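Long-range contacts in SusD homolog (Bacteroides ovatus, PDB 4F53), which probably binds mucin O-glycans at the cell surface as a SusD-family outer-membrane lipoprotein with a TPR-like helical fold: residues T412-A417 against L427-T432; E364-S369 against S377-Y382; A205-Y210 against V515-K520. All coordinates share one frame; numbering follows the deposited sequence.

Interaction 1. Residues T412-A417 against L427-T432; sequences TNVTVA and LEQIIT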
# COMPACT_ATOMS: atom_id res chain seq x y z
N THR A 412 -17.69 3.59 13.36
CA THR A 412 -18.20 3.65 11.98
C THR A 412 -19.51 2.88 11.87
O THR A 412 -19.68 1.88 12.56
CB THR A 412 -17.16 3.10 10.94
OG1 THR A 412 -17.73 3.24 9.65
CG2 THR A 412 -16.85 1.60 11.11
N ASN A 413 -20.36 3.28 10.94
CA ASN A 413 -21.63 2.58 10.67
C ASN A 413 -21.62 1.97 9.27
O ASN A 413 -22.66 1.49 8.81
CB ASN A 413 -22.83 3.51 10.84
CG ASN A 413 -23.54 3.34 12.16
OD1 ASN A 413 -23.98 2.24 12.53
ND2 ASN A 413 -23.69 4.44 12.89
N VAL A 414 -20.44 1.97 8.60
CA VAL A 414 -20.26 1.46 7.24
C VAL A 414 -20.56 -0.05 7.20
O VAL A 414 -20.13 -0.82 8.07
CB VAL A 414 -18.85 1.81 6.62
CG1 VAL A 414 -17.72 1.00 7.26
CG2 VAL A 414 -18.85 1.64 5.11
N THR A 415 -21.33 -0.45 6.20
CA THR A 415 -21.65 -1.84 5.96
C THR A 415 -21.49 -2.10 4.46
O THR A 415 -21.00 -1.22 3.73
CB THR A 415 -22.98 -2.27 6.59
OG1 THR A 415 -23.04 -3.70 6.46
CG2 THR A 415 -24.21 -1.57 5.96
N VAL A 416 -21.80 -3.33 4.01
CA VAL A 416 -21.59 -3.77 2.64
C VAL A 416 -22.68 -3.27 1.67
O VAL A 416 -22.33 -2.63 0.67
CB VAL A 416 -21.42 -5.30 2.54
CG1 VAL A 416 -21.03 -5.72 1.12
CG2 VAL A 416 -20.40 -5.81 3.55
N ALA A 417 -23.96 -3.61 1.93
CA ALA A 417 -25.10 -3.28 1.05
C ALA A 417 -25.03 -1.81 0.60
O ALA A 417 -25.03 -0.91 1.44
CB ALA A 417 -26.42 -3.61 1.72
N LEU A 427 -18.45 7.08 -0.42
CA LEU A 427 -17.00 7.02 -0.54
C LEU A 427 -16.45 6.11 0.55
O LEU A 427 -15.57 5.30 0.28
CB LEU A 427 -16.39 8.44 -0.44
CG LEU A 427 -14.84 8.55 -0.58
CD1 LEU A 427 -14.36 8.03 -1.94
CD2 LEU A 427 -14.36 10.00 -0.30
N GLU A 428 -17.03 6.18 1.77
CA GLU A 428 -16.60 5.31 2.86
C GLU A 428 -16.84 3.83 2.49
O GLU A 428 -15.94 3.01 2.71
CB GLU A 428 -17.30 5.67 4.15
CG GLU A 428 -16.83 4.80 5.31
CD GLU A 428 -17.34 5.18 6.67
OE1 GLU A 428 -18.41 5.83 6.74
OE2 GLU A 428 -16.70 4.80 7.67
N GLN A 429 -18.00 3.49 1.87
CA GLN A 429 -18.26 2.12 1.42
C GLN A 429 -17.24 1.67 0.39
O GLN A 429 -16.64 0.62 0.58
CB GLN A 429 -19.68 1.95 0.85
CG GLN A 429 -20.79 2.12 1.91
CD GLN A 429 -22.09 1.57 1.40
OE1 GLN A 429 -22.76 2.20 0.61
NE2 GLN A 429 -22.45 0.36 1.80
N ILE A 430 -17.00 2.47 -0.65
CA ILE A 430 -16.06 2.14 -1.72
C ILE A 430 -14.65 1.87 -1.15
O ILE A 430 -14.02 0.86 -1.51
CB ILE A 430 -16.02 3.29 -2.79
CG1 ILE A 430 -17.37 3.39 -3.56
CG2 ILE A 430 -14.79 3.14 -3.77
CD1 ILE A 430 -17.54 4.70 -4.43
N ILE A 431 -14.14 2.80 -0.31
CA ILE A 431 -12.78 2.75 0.23
C ILE A 431 -12.64 1.62 1.23
O ILE A 431 -11.61 0.96 1.22
CB ILE A 431 -12.33 4.15 0.80
CG1 ILE A 431 -12.40 5.22 -0.32
CG2 ILE A 431 -10.89 4.11 1.38
CD1 ILE A 431 -11.40 4.99 -1.55
N THR A 432 -13.66 1.36 2.05
CA THR A 432 -13.60 0.26 3.03
C THR A 432 -13.52 -1.07 2.29
O THR A 432 -12.72 -1.92 2.66
CB THR A 432 -14.80 0.33 4.00
OG1 THR A 432 -14.72 1.58 4.68
CG2 THR A 432 -14.81 -0.82 5.02

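Interaction 2. Residues E364-S369 against S377-Y382; sequences EGIRLS and SGVENY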
# COMPACT_ATOMS: atom_id res chain seq x y z
N GLU A 364 -18.83 -4.87 -8.68
CA GLU A 364 -17.84 -5.51 -9.53
C GLU A 364 -16.49 -5.66 -8.77
O GLU A 364 -15.87 -6.71 -8.89
CB GLU A 364 -17.66 -4.74 -10.87
CG GLU A 364 -16.69 -5.39 -11.85
CD GLU A 364 -16.94 -6.83 -12.31
OE1 GLU A 364 -18.00 -7.40 -11.99
OE2 GLU A 364 -16.06 -7.39 -13.01
N GLY A 365 -16.09 -4.65 -7.99
CA GLY A 365 -14.86 -4.70 -7.20
C GLY A 365 -14.89 -5.83 -6.17
O GLY A 365 -13.92 -6.58 -6.02
N ILE A 366 -16.03 -5.98 -5.49
CA ILE A 366 -16.25 -7.06 -4.51
C ILE A 366 -16.22 -8.44 -5.23
O ILE A 366 -15.53 -9.34 -4.76
CB ILE A 366 -17.57 -6.84 -3.72
CG1 ILE A 366 -17.49 -5.51 -2.91
CG2 ILE A 366 -17.90 -8.06 -2.80
CD1 ILE A 366 -18.80 -5.04 -2.22
N ARG A 367 -16.91 -8.58 -6.38
CA ARG A 367 -16.92 -9.82 -7.17
C ARG A 367 -15.50 -10.18 -7.62
O ARG A 367 -15.10 -11.34 -7.50
CB ARG A 367 -17.83 -9.72 -8.41
CG ARG A 367 -19.32 -9.61 -8.08
CD ARG A 367 -20.17 -9.31 -9.32
NE ARG A 367 -21.58 -9.10 -8.99
CZ ARG A 367 -22.45 -10.08 -8.76
NH1 ARG A 367 -22.06 -11.36 -8.82
NH2 ARG A 367 -23.72 -9.80 -8.46
N LEU A 368 -14.73 -9.18 -8.12
CA LEU A 368 -13.36 -9.40 -8.55
C LEU A 368 -12.49 -9.87 -7.37
O LEU A 368 -11.67 -10.78 -7.55
CB LEU A 368 -12.75 -8.13 -9.18
CG LEU A 368 -13.20 -7.82 -10.61
CD1 LEU A 368 -12.85 -6.38 -10.97
CD2 LEU A 368 -12.61 -8.80 -11.61
N SER A 369 -12.70 -9.29 -6.15
CA SER A 369 -11.92 -9.67 -4.99
C SER A 369 -12.24 -11.11 -4.56
O SER A 369 -11.30 -11.88 -4.23
CB SER A 369 -12.15 -8.68 -3.85
OG SER A 369 -11.45 -9.07 -2.68
N SER A 377 -18.67 -19.10 -4.28
CA SER A 377 -20.07 -18.91 -3.88
C SER A 377 -20.23 -17.86 -2.75
O SER A 377 -19.28 -17.57 -2.01
CB SER A 377 -20.70 -20.24 -3.48
OG SER A 377 -20.37 -20.61 -2.15
N GLY A 378 -21.46 -17.34 -2.64
CA GLY A 378 -21.87 -16.41 -1.59
C GLY A 378 -21.64 -14.93 -1.79
O GLY A 378 -21.75 -14.17 -0.82
N VAL A 379 -21.31 -14.48 -3.02
CA VAL A 379 -21.06 -13.07 -3.26
C VAL A 379 -22.38 -12.27 -3.17
O VAL A 379 -22.39 -11.19 -2.58
CB VAL A 379 -20.27 -12.77 -4.57
CG1 VAL A 379 -21.13 -12.91 -5.82
CG2 VAL A 379 -19.60 -11.39 -4.50
N GLU A 380 -23.48 -12.81 -3.69
CA GLU A 380 -24.80 -12.18 -3.69
C GLU A 380 -25.30 -11.96 -2.26
O GLU A 380 -25.89 -10.92 -1.98
CB GLU A 380 -25.81 -12.98 -4.52
CG GLU A 380 -25.37 -13.28 -5.95
CD GLU A 380 -24.52 -14.54 -6.17
OE1 GLU A 380 -24.25 -15.28 -5.20
OE2 GLU A 380 -24.14 -14.77 -7.34
N ASN A 381 -25.05 -12.90 -1.34
CA ASN A 381 -25.45 -12.74 0.06
C ASN A 381 -24.54 -11.72 0.72
O ASN A 381 -25.01 -10.94 1.54
CB ASN A 381 -25.44 -14.06 0.86
CG ASN A 381 -26.41 -15.09 0.36
OD1 ASN A 381 -27.61 -14.83 0.16
ND2 ASN A 381 -25.92 -16.30 0.18
N TYR A 382 -23.26 -11.72 0.37
CA TYR A 382 -22.31 -10.76 0.93
C TYR A 382 -22.70 -9.33 0.52
O TYR A 382 -22.75 -8.45 1.38
CB TYR A 382 -20.88 -11.09 0.51
CG TYR A 382 -19.86 -10.16 1.14
CD1 TYR A 382 -19.41 -10.37 2.45
CD2 TYR A 382 -19.36 -9.06 0.45
CE1 TYR A 382 -18.49 -9.51 3.04
CE2 TYR A 382 -18.42 -8.21 1.02
CZ TYR A 382 -17.99 -8.43 2.32
OH TYR A 382 -17.08 -7.56 2.90

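Interaction 3. Residues A205-Y210 against V515-K520; sequences AMRTCY and VWWDCK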
# COMPACT_ATOMS: atom_id res chain seq x y z
N ALA A 205 -4.48 9.72 -11.06
CA ALA A 205 -5.46 10.76 -11.31
C ALA A 205 -6.39 10.87 -10.12
O ALA A 205 -6.58 11.97 -9.61
CB ALA A 205 -6.25 10.45 -12.58
N MSE A 206 -6.90 9.73 -9.61
CA MSE A 206 -7.77 9.71 -8.43
C MSE A 206 -7.06 10.30 -7.18
O MSE A 206 -7.67 11.04 -6.40
CB MSE A 206 -8.26 8.29 -8.14
CG MSE A 206 -9.52 8.27 -7.28
SE MSE A 206 -11.01 9.16 -8.21
CE MSE A 206 -11.08 7.98 -9.84
N ARG A 207 -5.79 10.01 -7.02
CA ARG A 207 -4.94 10.53 -5.93
C ARG A 207 -4.93 12.08 -5.84
O ARG A 207 -4.92 12.65 -4.74
CB ARG A 207 -3.49 10.06 -6.16
CG ARG A 207 -2.59 10.33 -4.94
CD ARG A 207 -2.58 9.15 -4.01
NE ARG A 207 -1.60 8.13 -4.43
CZ ARG A 207 -1.84 6.82 -4.58
NH1 ARG A 207 -3.06 6.33 -4.38
NH2 ARG A 207 -0.84 6.00 -4.84
N THR A 208 -4.90 12.74 -7.01
CA THR A 208 -4.79 14.19 -7.09
C THR A 208 -6.14 14.89 -7.12
O THR A 208 -6.17 16.08 -7.40
CB THR A 208 -4.00 14.55 -8.34
OG1 THR A 208 -4.73 14.09 -9.49
CG2 THR A 208 -2.57 14.00 -8.34
N CYS A 209 -7.25 14.17 -6.84
CA CYS A 209 -8.63 14.68 -6.96
C CYS A 209 -8.95 15.83 -5.97
O CYS A 209 -9.90 16.56 -6.22
CB CYS A 209 -9.64 13.54 -6.83
SG CYS A 209 -9.85 12.94 -5.13
N TYR A 210 -8.22 15.98 -4.86
CA TYR A 210 -8.53 17.06 -3.92
C TYR A 210 -7.73 18.33 -4.17
O TYR A 210 -8.06 19.37 -3.60
CB TYR A 210 -8.36 16.62 -2.46
CG TYR A 210 -9.41 15.63 -2.04
CD1 TYR A 210 -10.76 16.00 -1.97
CD2 TYR A 210 -9.08 14.31 -1.75
CE1 TYR A 210 -11.74 15.07 -1.61
CE2 TYR A 210 -10.05 13.38 -1.37
CZ TYR A 210 -11.38 13.76 -1.32
OH TYR A 210 -12.32 12.84 -0.94
N VAL A 515 1.40 15.77 2.93
CA VAL A 515 2.03 15.86 1.62
C VAL A 515 1.01 16.62 0.71
O VAL A 515 -0.15 16.83 1.10
CB VAL A 515 2.50 14.47 1.05
CG1 VAL A 515 3.50 13.81 1.99
CG2 VAL A 515 1.32 13.53 0.78
N TRP A 516 1.49 17.08 -0.45
CA TRP A 516 0.72 17.86 -1.41
C TRP A 516 -0.69 17.26 -1.75
O TRP A 516 -1.66 18.02 -1.68
CB TRP A 516 1.57 18.06 -2.67
CG TRP A 516 0.84 18.58 -3.87
CD1 TRP A 516 0.48 19.87 -4.12
CD2 TRP A 516 0.44 17.81 -5.01
NE1 TRP A 516 -0.15 19.95 -5.35
CE2 TRP A 516 -0.17 18.71 -5.93
CE3 TRP A 516 0.55 16.45 -5.36
CZ2 TRP A 516 -0.69 18.28 -7.15
CZ3 TRP A 516 0.07 16.04 -6.60
CH2 TRP A 516 -0.55 16.95 -7.47
N TRP A 517 -0.82 15.96 -2.08
CA TRP A 517 -2.14 15.39 -2.46
C TRP A 517 -3.06 15.20 -1.26
O TRP A 517 -4.28 15.05 -1.44
CB TRP A 517 -2.01 14.05 -3.25
CG TRP A 517 -1.13 12.97 -2.66
CD1 TRP A 517 0.06 12.53 -3.15
CD2 TRP A 517 -1.43 12.13 -1.51
NE1 TRP A 517 0.56 11.52 -2.34
CE2 TRP A 517 -0.33 11.27 -1.33
CE3 TRP A 517 -2.52 12.04 -0.61
CZ2 TRP A 517 -0.26 10.36 -0.26
CZ3 TRP A 517 -2.44 11.16 0.46
CH2 TRP A 517 -1.32 10.32 0.62
N ASP A 518 -2.50 15.21 -0.03
CA ASP A 518 -3.26 14.97 1.20
C ASP A 518 -3.90 16.27 1.64
O ASP A 518 -3.52 16.87 2.65
CB ASP A 518 -2.33 14.37 2.28
CG ASP A 518 -3.00 13.89 3.55
OD1 ASP A 518 -4.24 13.96 3.64
OD2 ASP A 518 -2.27 13.44 4.48
N CYS A 519 -4.90 16.73 0.88
CA CYS A 519 -5.53 18.01 1.17
C CYS A 519 -7.05 17.93 1.09
O CYS A 519 -7.69 18.93 0.74
CB CYS A 519 -4.98 19.09 0.24
SG CYS A 519 -5.11 18.68 -1.52
N LYS A 520 -7.65 16.77 1.47
CA LYS A 520 -9.12 16.61 1.53
C LYS A 520 -9.70 17.69 2.48
O LYS A 520 -9.11 17.91 3.56
CB LYS A 520 -9.50 15.20 2.03
CG LYS A 520 -11.00 15.01 2.16
CD LYS A 520 -11.38 13.66 2.66
CE LYS A 520 -12.87 13.47 2.49
NZ LYS A 520 -13.36 12.22 3.10
OXT LYS A 520 -10.71 18.34 2.10
O HOH W 1 -5.83 14.88 -3.70
O HOH W 2 -7.73 21.51 -0.88

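Interaction 1. Residues T412-A417 against L427-T432
With CG anti to its carbonyl carbon (chi1 -67°) and the chain extended beyond, Gln429 sends its amide off the helix to the backbone of 412-417, while Glu428, its CG anti to the backbone N (chi1 -178°), carries its carboxylate to Thr412. NE2 of Gln429 spends both of its hydrogens on main-chain oxygens: it lies 2.9 Å from Thr415 O in a nearly straight bond (173°) and 2.9 Å from Ala417 O in a more bent one. Both acceptors lie close to the amide plane of Gln429, but each is met from above its own carbonyl plane. Glutamine suits the place because an uncharged NH2 can satisfy two carbonyls at once; its OE1 accepts from the backbone N of Ser419. The segment 412-417 is irregular chain laid against helix 423-438 of this TPR-like, largely helical SusD fold, which Gln429 and Glu428 of that helix hold through hydrogen bonds to two main-chain carbonyls and a hydroxyl. At its start Thr412 forms an ST turn, OG1 accepting from Val414 N at 3.2 Å. The same hydroxyl donates to Glu428 OE2 at 2.7 Å, meeting the carboxylate from above its plane. Between the two polar grips sits Val414, branched and compact: CG2 packs 3.8 Å from Gln429 CG, CB lies 3.7 Å from Glu428 CD, and CG1 meets Thr432 tip to tip. Thr432 OG1 turns back to donate to Glu428 O, and Tyr270 of helix 265-273 touches Thr412, Val414 and Thr432.

Interaction 2. Residues E364-S369 against S377-Y382
Ile366 brings its CG2 methyl obliquely onto the Tyr382 ring, 3.7 Å from CD2 and 3.9 Å from CE2, the two side chains crossing at about a right angle. CG2 stands anti to the backbone N of Ile366, and the tyrosine CG is likewise anti to its own N (chi1 -176°), which brings the ring to the methyl branch. A beta-branched isoleucine fits here because CG2 is held close to its helix and touches both the ring and, at 4.1 Å, Val379 CG2. Val379 is the middle of the contact. Its CG2 methyl faces the Arg367 chain, 4.0 Å from CG, while CG1, lying between its own backbone N and carbonyl carbon (chi1 76°), comes 3.5 Å from Arg367 NH1. The arginine is extended from CG to NE, so its aliphatic part borders the valine and its guanidinium is carried on past the valine toward Glu380. There Glu380 OE2 lies near the guanidinium plane at its edge, 4.3 Å from NH1; this is beyond a salt bridge, though the opposite charges probably attract. Arg367 and Glu380, as charged residues, suit the more exposed side of the contact, while Ile366 and Tyr382 are buried. Gly378, the N-cap of helix 379-383, adopts positive phi, which favours glycine, and its carbonyl accepts from Tyr382 N. The Tyr382 hydroxyl bonds to Gln433 of helix 423-438, and its ring also meets Phe370. This short helix-to-helix contact thus joins helix 358-372 to helix 379-383, with Phe342 of helix 337-349 touching Ile366 and Ile436 of helix 423-438 touching Tyr382.

Interaction 3. Residues A205-Y210 against V515-K520
The last residue of the chain lies along a tyrosine ring: Lys520, fully extended, runs beside Tyr210 with CB 3.9 Å from the ring centroid, 9° off the normal, a CH-pi contact. Its CG follows over CZ, and CE reaches 3.5 Å from the tyrosine OH. A long flexible lysine suits this place, since its methylenes cover the ring while NZ goes on to a salt bridge with Glu424; the Tyr210 hydroxyl bonds to Arg350. On the opposite ring face lies Cys209 SG. An alanine at Tyr210 would probably leave the Lys520 methylenes without their aromatic surface and Arg350 without its hydroxyl partner. Arg207 forms a second CH-pi contact, CG standing 3.9 Å from the centroid of the five-membered ring of Trp517. The bend in its chain beyond CG takes the guanidinium on to Glu444, Glu448 and Asp129, and Asp129 also accepts from Trp517 NE1. Val515 CG2 lies on the other face of the indole. Thr208 CG2 touches Trp516 CH2. A water joins the backbones, donating to Arg207 O at 2.6 Å and to Trp517 O at 2.7 Å and accepting from Tyr210 N. The C-terminal tail, turning at 515-518, thus packs on the end of helix 190-207, with Thr447 of helix 442-452 touching Arg207 and Trp517 and Gln152 of helix 152-173 touching Trp516.

In the fold
Interactions 1 and 2 follow one another along the chain, and both lie inside the loop that interaction 3 closes across some 300 residues. Val416 joins the first two: its CG1 lies 3.2 Å from Tyr382 O and 4.1 Å from Ile366 CD1, and their centres are about 15 Å apart. Helix 423-438 links interaction 1 to interaction 3, where Leu427 CD2 packs 3.6 Å from Tyr210 OH; those centres are about 20 Å apart. Interactions 2 and 3 do not touch, their nearest atoms being about 13 Å apart. A bound calcium ion lies about 4 Å from the Arg367 side chain, at interaction 2.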